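Local coordinates for VWFA domain-containing protein (Alicyclobacillus acidocaldarius subsp. acidocaldarius, PDB 3RAG), which is of unknown function but, as a von Willebrand factor A-type domain with a bound sodium ion, may take part in metal-dependent binding, at residues Arg11-Ile16 with Asp223-His228; Asn42-Val47 with Gln84-Gln89; Glu59-Ala64 with Cys71-Pro76; Ala77-Thr82 with Arg155-Asp160. All blocks are in the same frame, centred on the assembly; numbering follows the deposited sequence.

Contact 1 of 4, residues Arg11-Ile16 with Asp223-His228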
loop_
_atom_site.group_PDB
_atom_site.type_symbol
_atom_site.label_atom_id
_atom_site.label_comp_id
_atom_site.label_asym_id
_atom_site.label_seq_id
_atom_site.Cartn_x
_atom_site.Cartn_y
_atom_site.Cartn_z
ATOM N N ARG A 11 7.401 -1.200 4.083
ATOM C CA ARG A 11 6.256 -2.099 4.201
ATOM C C ARG A 11 4.963 -1.308 4.034
ATOM O O ARG A 11 4.687 -0.397 4.814
ATOM C CB ARG A 11 6.267 -2.761 5.572
ATOM C CG ARG A 11 7.486 -3.645 5.780
ATOM C CD ARG A 11 7.503 -4.280 7.169
ATOM N NE ARG A 11 8.652 -5.176 7.283
ATOM C CZ ARG A 11 9.834 -4.793 7.748
ATOM N NH1 ARG A 11 9.993 -3.550 8.165
ATOM N NH2 ARG A 11 10.846 -5.647 7.806
ATOM N N GLN A 12 4.177 -1.643 3.019
ATOM C CA GLN A 12 3.007 -0.840 2.718
ATOM C C GLN A 12 1.829 -1.721 2.407
ATOM O O GLN A 12 1.985 -2.820 1.882
ATOM C CB GLN A 12 3.260 0.083 1.520
ATOM C CG GLN A 12 4.220 1.246 1.848
ATOM C CD GLN A 12 4.321 2.246 0.707
ATOM O OE1 GLN A 12 3.652 2.107 -0.325
ATOM N NE2 GLN A 12 5.166 3.258 0.886
ATOM N N ILE A 13 0.653 -1.219 2.744
ATOM C CA ILE A 13 -0.599 -1.856 2.362
ATOM C C ILE A 13 -1.313 -0.841 1.484
ATOM O O ILE A 13 -1.492 0.310 1.886
ATOM C CB ILE A 13 -1.477 -2.139 3.603
ATOM C CG1 ILE A 13 -0.782 -3.147 4.546
ATOM C CG2 ILE A 13 -2.880 -2.611 3.167
ATOM C CD1 ILE A 13 -1.456 -3.282 5.943
ATOM N N LEU A 14 -1.707 -1.247 0.280
ATOM C CA LEU A 14 -2.408 -0.328 -0.613
ATOM C C LEU A 14 -3.835 -0.837 -0.791
ATOM O O LEU A 14 -4.060 -1.894 -1.365
ATOM C CB LEU A 14 -1.703 -0.271 -1.980
ATOM C CG LEU A 14 -2.501 0.468 -3.057
ATOM C CD1 LEU A 14 -2.648 1.946 -2.685
ATOM C CD2 LEU A 14 -1.801 0.331 -4.417
ATOM N N VAL A 15 -4.812 -0.083 -0.300
ATOM C CA VAL A 15 -6.199 -0.508 -0.418
ATOM C C VAL A 15 -6.809 0.207 -1.623
ATOM O O VAL A 15 -6.715 1.430 -1.719
ATOM C CB VAL A 15 -6.990 -0.105 0.832
ATOM C CG1 VAL A 15 -8.463 -0.522 0.684
ATOM C CG2 VAL A 15 -6.346 -0.752 2.086
ATOM N N ILE A 16 -7.447 -0.549 -2.512
ATOM C CA ILE A 16 -8.141 0.023 -3.667
ATOM C C ILE A 16 -9.622 -0.330 -3.542
ATOM O O ILE A 16 -9.986 -1.522 -3.492
ATOM C CB ILE A 16 -7.548 -0.484 -5.001
ATOM C CG1 ILE A 16 -6.048 -0.121 -5.067
ATOM C CG2 ILE A 16 -8.325 0.122 -6.170
ATOM C CD1 ILE A 16 -5.310 -0.631 -6.320
ATOM N N ASP A 223 -0.747 -8.925 8.732
ATOM C CA ASP A 223 -0.291 -10.272 9.100
ATOM C C ASP A 223 0.689 -10.836 8.076
ATOM O O ASP A 223 1.715 -11.421 8.440
ATOM C CB ASP A 223 -1.470 -11.253 9.253
ATOM C CG ASP A 223 -2.156 -11.141 10.603
ATOM O OD1 ASP A 223 -1.781 -10.250 11.393
ATOM O OD2 ASP A 223 -3.074 -11.934 10.879
ATOM N N LEU A 224 0.341 -10.698 6.796
ATOM C CA LEU A 224 1.192 -11.176 5.705
ATOM C C LEU A 224 2.547 -10.491 5.730
ATOM O O LEU A 224 3.585 -11.147 5.559
ATOM C CB LEU A 224 0.511 -10.940 4.348
ATOM C CG LEU A 224 -0.662 -11.875 4.042
ATOM C CD1 LEU A 224 -1.468 -11.343 2.848
ATOM C CD2 LEU A 224 -0.152 -13.279 3.787
ATOM N N LEU A 225 2.544 -9.174 5.933
ATOM C CA LEU A 225 3.794 -8.406 5.965
ATOM C C LEU A 225 4.686 -8.848 7.125
ATOM O O LEU A 225 5.899 -9.025 6.974
ATOM C CB LEU A 225 3.511 -6.890 6.040
ATOM C CG LEU A 225 2.960 -6.263 4.752
ATOM C CD1 LEU A 225 2.329 -4.885 5.011
ATOM C CD2 LEU A 225 4.049 -6.175 3.637
ATOM N N LEU A 226 4.079 -9.042 8.283
ATOM C CA LEU A 226 4.835 -9.445 9.462
ATOM C C LEU A 226 5.374 -10.876 9.337
ATOM O O LEU A 226 6.501 -11.151 9.746
ATOM C CB LEU A 226 3.983 -9.280 10.725
ATOM C CG LEU A 226 3.570 -7.825 11.015
ATOM C CD1 LEU A 226 2.638 -7.750 12.223
ATOM C CD2 LEU A 226 4.772 -6.906 11.216
ATOM N N SER A 227 4.579 -11.778 8.769
ATOM C CA SER A 227 5.038 -13.152 8.540
ATOM C C SER A 227 6.173 -13.173 7.533
ATOM O O SER A 227 7.134 -13.941 7.674
ATOM C CB SER A 227 3.907 -14.036 8.019
ATOM O OG SER A 227 2.843 -14.065 8.945
ATOM N N HIS A 228 6.058 -12.332 6.507
ATOM C CA HIS A 228 7.089 -12.270 5.480
ATOM C C HIS A 228 8.406 -11.765 6.070
ATOM O O HIS A 228 9.479 -12.322 5.789
ATOM C CB HIS A 228 6.646 -11.390 4.316
ATOM C CG HIS A 228 7.548 -11.473 3.128
ATOM N ND1 HIS A 228 7.830 -12.667 2.497
ATOM C CD2 HIS A 228 8.245 -10.520 2.463
ATOM C CE1 HIS A 228 8.652 -12.441 1.486
ATOM N NE2 HIS A 228 8.930 -11.151 1.452
HETATM O O HOH W 1 7.564 -7.151 5.762
#
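Ile13 and Leu225 join a central strand to a covering helix, the basic layer contact of the alpha/beta sandwich in a von Willebrand factor A-type fold. Ile13 lies on strand 10-17, well inside the mixed sheet, and Leu225 on helix 214-232, which covers one face of it. The meeting rests on two slender branches: Ile13 CG1 and Leu225 CD1 are 3.6 Å apart. Ile13 holds CG1 beside its backbone N (chi1 -64°), and this carries the longer branch toward the helix. Leu225 answers with an extended second torsion (chi2 163°) that sends CD1 forward onto the strand, where it also comes within 3.8 Å of Gln12 O. The side chain of Gln12 itself leaves in the other direction, to the face covered by helix 79-106, while Leu225 also packs on His136 and Val138 of the neighbouring strand 135-142. At the edge of this apolar meeting a water bridges the layers. It accepts from Arg11 NE at 2.7 Å, lying in the guanidinium plane, and donates to Leu225 O at 2.8 Å. The contact thus has two chemistries: dispersion between buried methyl and methylene groups, and a water relay at a partly exposed arginine. The relay links the arginine to the helix backbone through solvent, beside an apolar touch, with no direct hydrogen bond between the two segments.

Contact 2 of 4, residues Asn42-Val47 with Gln84-Gln89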
loop_
_atom_site.group_PDB
_atom_site.type_symbol
_atom_site.label_atom_id
_atom_site.label_comp_id
_atom_site.label_asym_id
_atom_site.label_seq_id
_atom_site.Cartn_x
_atom_site.Cartn_y
_atom_site.Cartn_z
ATOM N N ASN A 42 -1.969 3.092 2.480
ATOM C CA ASN A 42 -2.445 4.059 1.486
ATOM C C ASN A 42 -3.802 3.602 0.951
ATOM O O ASN A 42 -4.088 2.392 0.919
ATOM C CB ASN A 42 -1.468 4.117 0.305
ATOM C CG ASN A 42 -0.119 4.726 0.676
ATOM O OD1 ASN A 42 0.950 4.291 0.195
ATOM N ND2 ASN A 42 -0.157 5.711 1.515
ATOM N N VAL A 43 -4.660 4.543 0.574
ATOM C CA VAL A 43 -5.987 4.169 0.071
ATOM C C VAL A 43 -6.289 4.926 -1.216
ATOM O O VAL A 43 -6.169 6.158 -1.274
ATOM C CB VAL A 43 -7.095 4.508 1.086
ATOM C CG1 VAL A 43 -8.466 3.969 0.576
ATOM C CG2 VAL A 43 -6.753 3.941 2.483
ATOM N N ILE A 44 -6.696 4.180 -2.231
ATOM C CA ILE A 44 -7.250 4.790 -3.434
ATOM C C ILE A 44 -8.749 4.539 -3.462
ATOM O O ILE A 44 -9.205 3.382 -3.475
ATOM C CB ILE A 44 -6.615 4.202 -4.710
ATOM C CG1 ILE A 44 -5.134 4.597 -4.787
ATOM C CG2 ILE A 44 -7.396 4.647 -5.953
ATOM C CD1 ILE A 44 -4.349 3.922 -5.947
ATOM N N GLY A 45 -9.519 5.625 -3.476
ATOM C CA GLY A 45 -10.970 5.528 -3.636
ATOM C C GLY A 45 -11.277 5.759 -5.118
ATOM O O GLY A 45 -10.618 6.557 -5.772
ATOM N N ILE A 46 -12.262 5.051 -5.650
ATOM C CA ILE A 46 -12.555 5.142 -7.075
ATOM C C ILE A 46 -13.818 5.956 -7.324
ATOM O O ILE A 46 -14.871 5.696 -6.732
ATOM C CB ILE A 46 -12.735 3.726 -7.699
ATOM C CG1 ILE A 46 -11.503 2.842 -7.433
ATOM C CG2 ILE A 46 -12.991 3.852 -9.202
ATOM C CD1 ILE A 46 -11.728 1.357 -7.836
ATOM N N VAL A 47 -13.713 6.962 -8.191
ATOM C CA VAL A 47 -14.892 7.684 -8.665
ATOM C C VAL A 47 -15.594 6.830 -9.749
ATOM O O VAL A 47 -15.030 6.601 -10.821
ATOM C CB VAL A 47 -14.510 9.021 -9.296
ATOM C CG1 VAL A 47 -15.768 9.791 -9.785
ATOM C CG2 VAL A 47 -13.664 9.884 -8.321
ATOM N N GLN A 84 1.204 4.331 -8.441
ATOM C CA GLN A 84 2.649 4.494 -8.563
ATOM C C GLN A 84 3.115 5.767 -7.841
ATOM O O GLN A 84 4.069 5.722 -7.054
ATOM C CB GLN A 84 3.072 4.490 -10.037
ATOM C CG GLN A 84 2.757 3.205 -10.769
ATOM C CD GLN A 84 3.041 3.290 -12.255
ATOM O OE1 GLN A 84 3.945 4.000 -12.679
ATOM N NE2 GLN A 84 2.266 2.560 -13.052
HETATM N N MSE A 85 2.433 6.896 -8.063
HETATM C CA MSE A 85 2.816 8.134 -7.385
HETATM C C MSE A 85 2.754 8.000 -5.871
HETATM O O MSE A 85 3.659 8.468 -5.169
HETATM C CB MSE A 85 1.936 9.332 -7.810
HETATM C CG MSE A 85 2.191 10.644 -7.025
HETATM SE SE MSE A 85 1.318 10.900 -5.432
HETATM C CE MSE A 85 -0.383 11.085 -5.977
HETATM N N MSE A 86 1.675 7.412 -5.354
HETATM C CA MSE A 86 1.495 7.398 -3.906
HETATM C C MSE A 86 2.559 6.522 -3.270
HETATM O O MSE A 86 3.090 6.866 -2.205
HETATM C CB MSE A 86 0.103 6.875 -3.503
HETATM C CG MSE A 86 -1.071 7.789 -3.858
HETATM SE SE MSE A 86 -2.692 6.918 -3.639
HETATM C CE MSE A 86 -2.204 5.441 -2.989
ATOM N N THR A 87 2.835 5.386 -3.910
ATOM C CA THR A 87 3.778 4.407 -3.356
ATOM C C THR A 87 5.145 5.077 -3.265
ATOM O O THR A 87 5.794 5.059 -2.215
ATOM C CB THR A 87 3.837 3.134 -4.217
ATOM O OG1 THR A 87 2.542 2.527 -4.225
ATOM C CG2 THR A 87 4.844 2.110 -3.654
ATOM N N HIS A 88 5.566 5.711 -4.354
ATOM C CA HIS A 88 6.844 6.439 -4.319
ATOM C C HIS A 88 6.884 7.621 -3.344
ATOM O O HIS A 88 7.865 7.799 -2.600
ATOM C CB HIS A 88 7.280 6.843 -5.735
ATOM C CG HIS A 88 7.803 5.693 -6.541
ATOM N ND1 HIS A 88 9.014 5.087 -6.273
ATOM C CD2 HIS A 88 7.274 5.023 -7.592
ATOM C CE1 HIS A 88 9.211 4.100 -7.129
ATOM N NE2 HIS A 88 8.171 4.041 -7.942
ATOM N N GLN A 89 5.827 8.430 -3.311
ATOM C CA GLN A 89 5.860 9.580 -2.434
ATOM C C GLN A 89 5.867 9.190 -0.952
ATOM O O GLN A 89 6.589 9.787 -0.163
ATOM C CB GLN A 89 4.731 10.555 -2.789
ATOM C CG GLN A 89 4.720 11.823 -2.015
ATOM C CD GLN A 89 3.704 12.810 -2.578
ATOM O OE1 GLN A 89 3.298 12.702 -3.743
ATOM N NE2 GLN A 89 3.286 13.769 -1.752
#
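Met86, a selenomethionine, turns its CG beside its backbone N (chi1 -69°) and runs extended to SE, then folds sharply, with CE nearly eclipsing CB about the CG-SE bond (chi3 5°). Ile44 meets it by placing CG1 beside its own backbone N (chi1 -67°), which swings that branch out of the strand toward the helix. The bend brings both SE and CE of Met86 against one methylene: Ile44 CG1 lies 3.5 Å from Met86 CE and 3.6 Å from Met86 SE. The outer methyl of the isoleucine also comes against the folded end, with Ile44 CD1 4.0 Å from Met86 CE. On the other flank CE rests on Asn42, whose CB points toward the helix and stands 3.6 Å from Met86 CE. The terminal methyl of the selenoether is therefore lodged between two residues of the same strand face, and Val43, between them, sends its side chain to the opposite face. This is the strand-helix layer of the A-domain sandwich: strand 40-46 and helix 79-106 run nearly antiparallel, and the axes of these short segments come within 9.7 Å, a usual spacing when side chains fill the gap. Met86 is buried, and it also packs on Leu14 of strand 10-17 and Arg72 of strand 71-74, so its helix sits over three adjacent strands. Thr87, the next residue, packs on Gln12, while its hydroxyl is hydrogen-bonded back to the backbone carbonyl of Ala83 one helical turn earlier.

Contact 3 of 4, residues Glu59-Ala64 with Cys71-Pro76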
loop_
_atom_site.group_PDB
_atom_site.type_symbol
_atom_site.label_atom_id
_atom_site.label_comp_id
_atom_site.label_asym_id
_atom_site.label_seq_id
_atom_site.Cartn_x
_atom_site.Cartn_y
_atom_site.Cartn_z
ATOM N N GLU A 59 -14.204 7.475 5.442
ATOM C CA GLU A 59 -13.457 6.379 6.058
ATOM C C GLU A 59 -12.097 6.198 5.396
ATOM O O GLU A 59 -11.084 6.021 6.066
ATOM C CB GLU A 59 -14.242 5.065 5.963
ATOM C CG GLU A 59 -13.558 3.921 6.722
ATOM C CD GLU A 59 -14.292 2.627 6.515
ATOM O OE1 GLU A 59 -15.039 2.196 7.431
ATOM O OE2 GLU A 59 -14.158 2.067 5.408
ATOM N N ALA A 60 -12.060 6.236 4.071
ATOM C CA ALA A 60 -10.771 6.131 3.355
ATOM C C ALA A 60 -9.751 7.155 3.865
ATOM O O ALA A 60 -8.589 6.829 4.081
ATOM C CB ALA A 60 -10.966 6.294 1.838
ATOM N N HIS A 61 -10.199 8.393 4.057
ATOM C CA HIS A 61 -9.324 9.433 4.580
ATOM C C HIS A 61 -8.855 9.100 5.999
ATOM O O HIS A 61 -7.671 9.291 6.330
ATOM C CB HIS A 61 -9.990 10.820 4.497
ATOM C CG HIS A 61 -9.732 11.517 3.194
ATOM N ND1 HIS A 61 -10.661 11.585 2.176
ATOM C CD2 HIS A 61 -8.609 12.104 2.714
ATOM C CE1 HIS A 61 -10.135 12.222 1.143
ATOM N NE2 HIS A 61 -8.891 12.542 1.442
ATOM N N SER A 62 -9.779 8.606 6.825
ATOM C CA SER A 62 -9.428 8.243 8.200
ATOM C C SER A 62 -8.477 7.047 8.250
ATOM O O SER A 62 -7.607 6.973 9.118
ATOM C CB SER A 62 -10.684 7.946 9.013
ATOM O OG SER A 62 -11.465 9.122 9.075
ATOM N N ILE A 63 -8.651 6.106 7.321
ATOM C CA ILE A 63 -7.755 4.949 7.235
ATOM C C ILE A 63 -6.350 5.413 6.890
ATOM O O ILE A 63 -5.367 5.009 7.517
ATOM C CB ILE A 63 -8.225 3.935 6.150
ATOM C CG1 ILE A 63 -9.498 3.215 6.623
ATOM C CG2 ILE A 63 -7.120 2.914 5.806
ATOM C CD1 ILE A 63 -10.171 2.391 5.479
ATOM N N ALA A 64 -6.232 6.263 5.876
ATOM C CA ALA A 64 -4.904 6.733 5.491
ATOM C C ALA A 64 -4.257 7.553 6.619
ATOM O O ALA A 64 -3.069 7.410 6.911
ATOM C CB ALA A 64 -4.978 7.515 4.189
ATOM N N CYS A 71 -4.417 9.302 0.991
ATOM C CA CYS A 71 -5.665 8.925 0.335
ATOM C C CYS A 71 -5.822 9.769 -0.919
ATOM O O CYS A 71 -5.686 11.006 -0.868
ATOM C CB CYS A 71 -6.868 9.154 1.266
ATOM S SG CYS A 71 -8.463 8.899 0.445
ATOM N N ARG A 72 -6.110 9.116 -2.041
ATOM C CA ARG A 72 -6.443 9.842 -3.263
ATOM C C ARG A 72 -7.714 9.217 -3.827
ATOM O O ARG A 72 -7.955 8.031 -3.643
ATOM C CB ARG A 72 -5.300 9.742 -4.290
ATOM C CG ARG A 72 -4.046 10.522 -3.875
ATOM C CD ARG A 72 -4.312 12.026 -3.783
ATOM N NE ARG A 72 -3.087 12.752 -3.420
ATOM C CZ ARG A 72 -2.717 13.056 -2.175
ATOM N NH1 ARG A 72 -1.585 13.725 -1.958
ATOM N NH2 ARG A 72 -3.469 12.707 -1.141
ATOM N N ILE A 73 -8.496 10.030 -4.523
ATOM C CA ILE A 73 -9.793 9.628 -5.044
ATOM C C ILE A 73 -9.782 9.911 -6.545
ATOM O O ILE A 73 -9.615 11.047 -6.956
ATOM C CB ILE A 73 -10.917 10.389 -4.318
ATOM C CG1 ILE A 73 -10.901 10.015 -2.822
ATOM C CG2 ILE A 73 -12.285 10.062 -4.940
ATOM C CD1 ILE A 73 -11.770 10.930 -1.935
ATOM N N VAL A 74 -9.903 8.872 -7.374
ATOM C CA VAL A 74 -9.596 9.069 -8.797
ATOM C C VAL A 74 -10.520 8.270 -9.684
ATOM O O VAL A 74 -11.127 7.309 -9.241
ATOM C CB VAL A 74 -8.115 8.711 -9.144
ATOM C CG1 VAL A 74 -7.126 9.583 -8.340
ATOM C CG2 VAL A 74 -7.808 7.220 -8.907
ATOM N N GLN A 75 -10.637 8.678 -10.942
ATOM C CA GLN A 75 -11.365 7.855 -11.906
ATOM C C GLN A 75 -10.563 6.601 -12.251
ATOM O O GLN A 75 -9.342 6.562 -12.055
ATOM C CB GLN A 75 -11.652 8.675 -13.157
ATOM C CG GLN A 75 -12.565 9.843 -12.859
ATOM C CD GLN A 75 -12.766 10.756 -14.052
ATOM O OE1 GLN A 75 -11.830 11.031 -14.806
ATOM N NE2 GLN A 75 -13.996 11.231 -14.230
ATOM N N PRO A 76 -11.252 5.557 -12.745
ATOM C CA PRO A 76 -10.609 4.267 -13.022
ATOM C C PRO A 76 -9.383 4.409 -13.927
ATOM O O PRO A 76 -8.379 3.783 -13.648
ATOM C CB PRO A 76 -11.723 3.472 -13.716
ATOM C CG PRO A 76 -12.984 4.016 -13.093
ATOM C CD PRO A 76 -12.717 5.495 -12.933
#
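His61 lays one face of its imidazole over the thiol of Cys71. The sulfur sits almost on the ring normal, only 6° off it, and Cys71 SG is 3.7 Å from the centroid of the His61 ring, a sulfur-aromatic contact. The beta carbon adds a CH-pi contact on that face, with Cys71 CB 4.0 Å from the centroid of the His61 ring. The sulfur reaches the ring because Cys71 sets SG opposite its backbone N (chi1 173°). Alanines of the same helix complete the seat: Ala60 CB touches Cys71 SG at 3.9 Å, and Ala64 CB stands 3.8 Å from Cys71 CB. Farther along the strand, Ile73 CD1 reaches His61 CE1 at 3.7 Å, the two side chains crossing at about a right angle. Helix 58-66 is the crossover of a beta-alpha-beta unit between strands 40-46 and 71-74, and the latter is an outermost strand of the sheet. Arg72 points away from this helix, yet its NH2 curls back to donate to Cys71 O at 2.8 Å, coming from above the carbonyl plane. A glycerol, probably from the crystallisation liquor, is bound by Cys71 N near the histidine. Small alanines thus let the helix close in on the strand, while the soft sulfur is held against the pi face of an exposed imidazole, a junction probably made mainly by dispersion, with no direct hydrogen bond across it.

Contact 4 of 4, residues Ala77-Thr82 with Arg155-Asp160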
loop_
_atom_site.group_PDB
_atom_site.type_symbol
_atom_site.label_atom_id
_atom_site.label_comp_id
_atom_site.label_asym_id
_atom_site.label_seq_id
_atom_site.Cartn_x
_atom_site.Cartn_y
_atom_site.Cartn_z
ATOM N N ALA A 77 -9.463 5.259 -14.949
ATOM C CA ALA A 77 -8.343 5.436 -15.883
ATOM C C ALA A 77 -7.065 5.892 -15.180
ATOM O O ALA A 77 -5.958 5.676 -15.678
ATOM C CB ALA A 77 -8.715 6.426 -17.003
ATOM N N ASP A 78 -7.215 6.509 -14.013
ATOM C CA ASP A 78 -6.053 7.072 -13.326
ATOM C C ASP A 78 -5.526 6.254 -12.168
ATOM O O ASP A 78 -4.560 6.652 -11.515
ATOM C CB ASP A 78 -6.366 8.495 -12.876
ATOM C CG ASP A 78 -6.603 9.414 -14.060
ATOM O OD1 ASP A 78 -7.513 10.265 -14.021
ATOM O OD2 ASP A 78 -5.878 9.237 -15.049
ATOM N N ILE A 79 -6.123 5.093 -11.918
ATOM C CA ILE A 79 -5.683 4.301 -10.777
ATOM C C ILE A 79 -4.220 3.898 -10.852
ATOM O O ILE A 79 -3.498 3.976 -9.867
ATOM C CB ILE A 79 -6.568 3.048 -10.586
ATOM C CG1 ILE A 79 -7.981 3.479 -10.223
ATOM C CG2 ILE A 79 -5.946 2.085 -9.550
ATOM C CD1 ILE A 79 -9.018 2.315 -10.299
ATOM N N SER A 80 -3.768 3.473 -12.025
ATOM C CA SER A 80 -2.399 2.996 -12.154
ATOM C C SER A 80 -1.352 4.076 -11.828
ATOM O O SER A 80 -0.488 3.910 -10.961
ATOM C CB SER A 80 -2.189 2.450 -13.572
ATOM O OG SER A 80 -0.874 1.974 -13.717
ATOM N N ALA A 81 -1.436 5.190 -12.535
ATOM C CA ALA A 81 -0.540 6.304 -12.282
ATOM C C ALA A 81 -0.622 6.775 -10.828
ATOM O O ALA A 81 0.390 7.116 -10.211
ATOM C CB ALA A 81 -0.853 7.456 -13.251
ATOM N N THR A 82 -1.830 6.787 -10.279
ATOM C CA THR A 82 -2.007 7.257 -8.911
ATOM C C THR A 82 -1.327 6.329 -7.904
ATOM O O THR A 82 -0.671 6.802 -6.969
ATOM C CB THR A 82 -3.502 7.396 -8.595
ATOM O OG1 THR A 82 -4.056 8.380 -9.473
ATOM C CG2 THR A 82 -3.717 7.831 -7.162
ATOM N N ARG A 155 -7.463 -4.769 -12.375
ATOM C CA ARG A 155 -6.514 -5.833 -12.685
ATOM C C ARG A 155 -5.339 -5.280 -13.490
ATOM O O ARG A 155 -4.176 -5.621 -13.227
ATOM C CB ARG A 155 -7.180 -6.969 -13.476
ATOM C CG ARG A 155 -8.284 -7.718 -12.724
ATOM C CD ARG A 155 -8.677 -9.033 -13.467
ATOM N NE ARG A 155 -9.103 -8.748 -14.845
ATOM C CZ ARG A 155 -10.342 -8.876 -15.316
ATOM N NH1 ARG A 155 -11.341 -9.344 -14.561
ATOM N NH2 ARG A 155 -10.590 -8.540 -16.575
ATOM N N GLU A 156 -5.636 -4.452 -14.490
ATOM C CA GLU A 156 -4.562 -3.893 -15.327
ATOM C C GLU A 156 -3.655 -2.950 -14.527
ATOM O O GLU A 156 -2.424 -2.933 -14.707
ATOM C CB GLU A 156 -5.142 -3.150 -16.528
ATOM C CG GLU A 156 -6.068 -3.977 -17.378
ATOM C CD GLU A 156 -5.530 -4.207 -18.774
ATOM O OE1 GLU A 156 -4.301 -4.425 -18.909
ATOM O OE2 GLU A 156 -6.335 -4.167 -19.732
ATOM N N ALA A 157 -4.272 -2.155 -13.656
ATOM C CA ALA A 157 -3.543 -1.185 -12.839
ATOM C C ALA A 157 -2.573 -1.875 -11.892
ATOM O O ALA A 157 -1.454 -1.395 -11.661
ATOM C CB ALA A 157 -4.530 -0.302 -12.033
ATOM N N VAL A 158 -3.011 -2.986 -11.315
ATOM C CA VAL A 158 -2.170 -3.699 -10.371
ATOM C C VAL A 158 -0.989 -4.339 -11.091
ATOM O O VAL A 158 0.143 -4.321 -10.605
ATOM C CB VAL A 158 -2.982 -4.749 -9.604
ATOM C CG1 VAL A 158 -2.076 -5.641 -8.790
ATOM C CG2 VAL A 158 -4.002 -4.022 -8.693
ATOM N N ARG A 159 -1.259 -4.906 -12.260
ATOM C CA ARG A 159 -0.193 -5.452 -13.081
ATOM C C ARG A 159 0.817 -4.350 -13.415
ATOM O O ARG A 159 2.024 -4.543 -13.290
ATOM C CB ARG A 159 -0.775 -6.083 -14.354
ATOM C CG ARG A 159 0.293 -6.559 -15.342
ATOM C CD ARG A 159 -0.320 -7.016 -16.654
ATOM N NE ARG A 159 0.705 -7.498 -17.579
ATOM C CZ ARG A 159 1.339 -6.724 -18.455
ATOM N NH1 ARG A 159 1.049 -5.428 -18.533
ATOM N NH2 ARG A 159 2.263 -7.244 -19.255
ATOM N N ASP A 160 0.320 -3.193 -13.828
ATOM C CA ASP A 160 1.199 -2.079 -14.207
ATOM C C ASP A 160 2.008 -1.558 -13.019
ATOM O O ASP A 160 3.167 -1.161 -13.163
ATOM C CB ASP A 160 0.378 -0.935 -14.795
ATOM C CG ASP A 160 -0.100 -1.223 -16.195
ATOM O OD1 ASP A 160 0.293 -2.267 -16.759
ATOM O OD2 ASP A 160 -0.859 -0.391 -16.736
HETATM O O HOH W 2 0.069 1.269 -11.539
#
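Two helices come close here, with Ser80 CA 4.4 Å from Ala157 CA, in the first turn of helix 79-106 and midway along helix 151-165. That proximity depends on small side chains. Ala157 CB packs against Ser80, 3.9 Å from Ser80 CB, and meets the branch methyl of the preceding residue, with Ile79 CG2 3.7 Å from Ala157 CB. Ser80 swings its hydroxyl opposite the backbone N (chi1 -180°), which carries it toward the next turn of the partner helix, Ser80 OG lying 3.3 Å from Asp160 CB. Both helices lie on one face of the A-domain sheet: Ile79 also packs on Ile46 and Val74, and Val158, pointing away from helix 79-106, rests on Val139 and Leu141 of strand 135-142. A water lies between the helices beside the apolar touch. It donates to Ser80 O at 2.8 Å and to Ala157 O at 3.1 Å, so backbone carbonyls of both helices share one bridge, and it also makes a short approach to Ser80 OG. Within the helical start, Asp78 O accepts twice from Thr82, from its N and from its OG1 at 2.7 Å.

How the contacts relate
Contacts 1 and 2 are buried strand-helix meetings; contact 3 is buried round its cysteine but has an exposed rim, and contact 4 is only partly buried. Contacts 1 and 2 share the sheet through neighbouring strands, joined where Val15 pairs with Asn42 and Ile44, but their helices cover opposite faces. Contact 3 packs its helix on the face away from helix 79-106, which contacts 2 and 4 both use. Contact 4 is the one helix-helix case; its Ile79 touches Ile46 and, more loosely, Ile16. Chemistry follows place: apolar branches against a (seleno)methionine end in contact 2, a water-bridged edge in contacts 1 and 4, and a sulfur-ring overlap in contact 3 by the outermost strand.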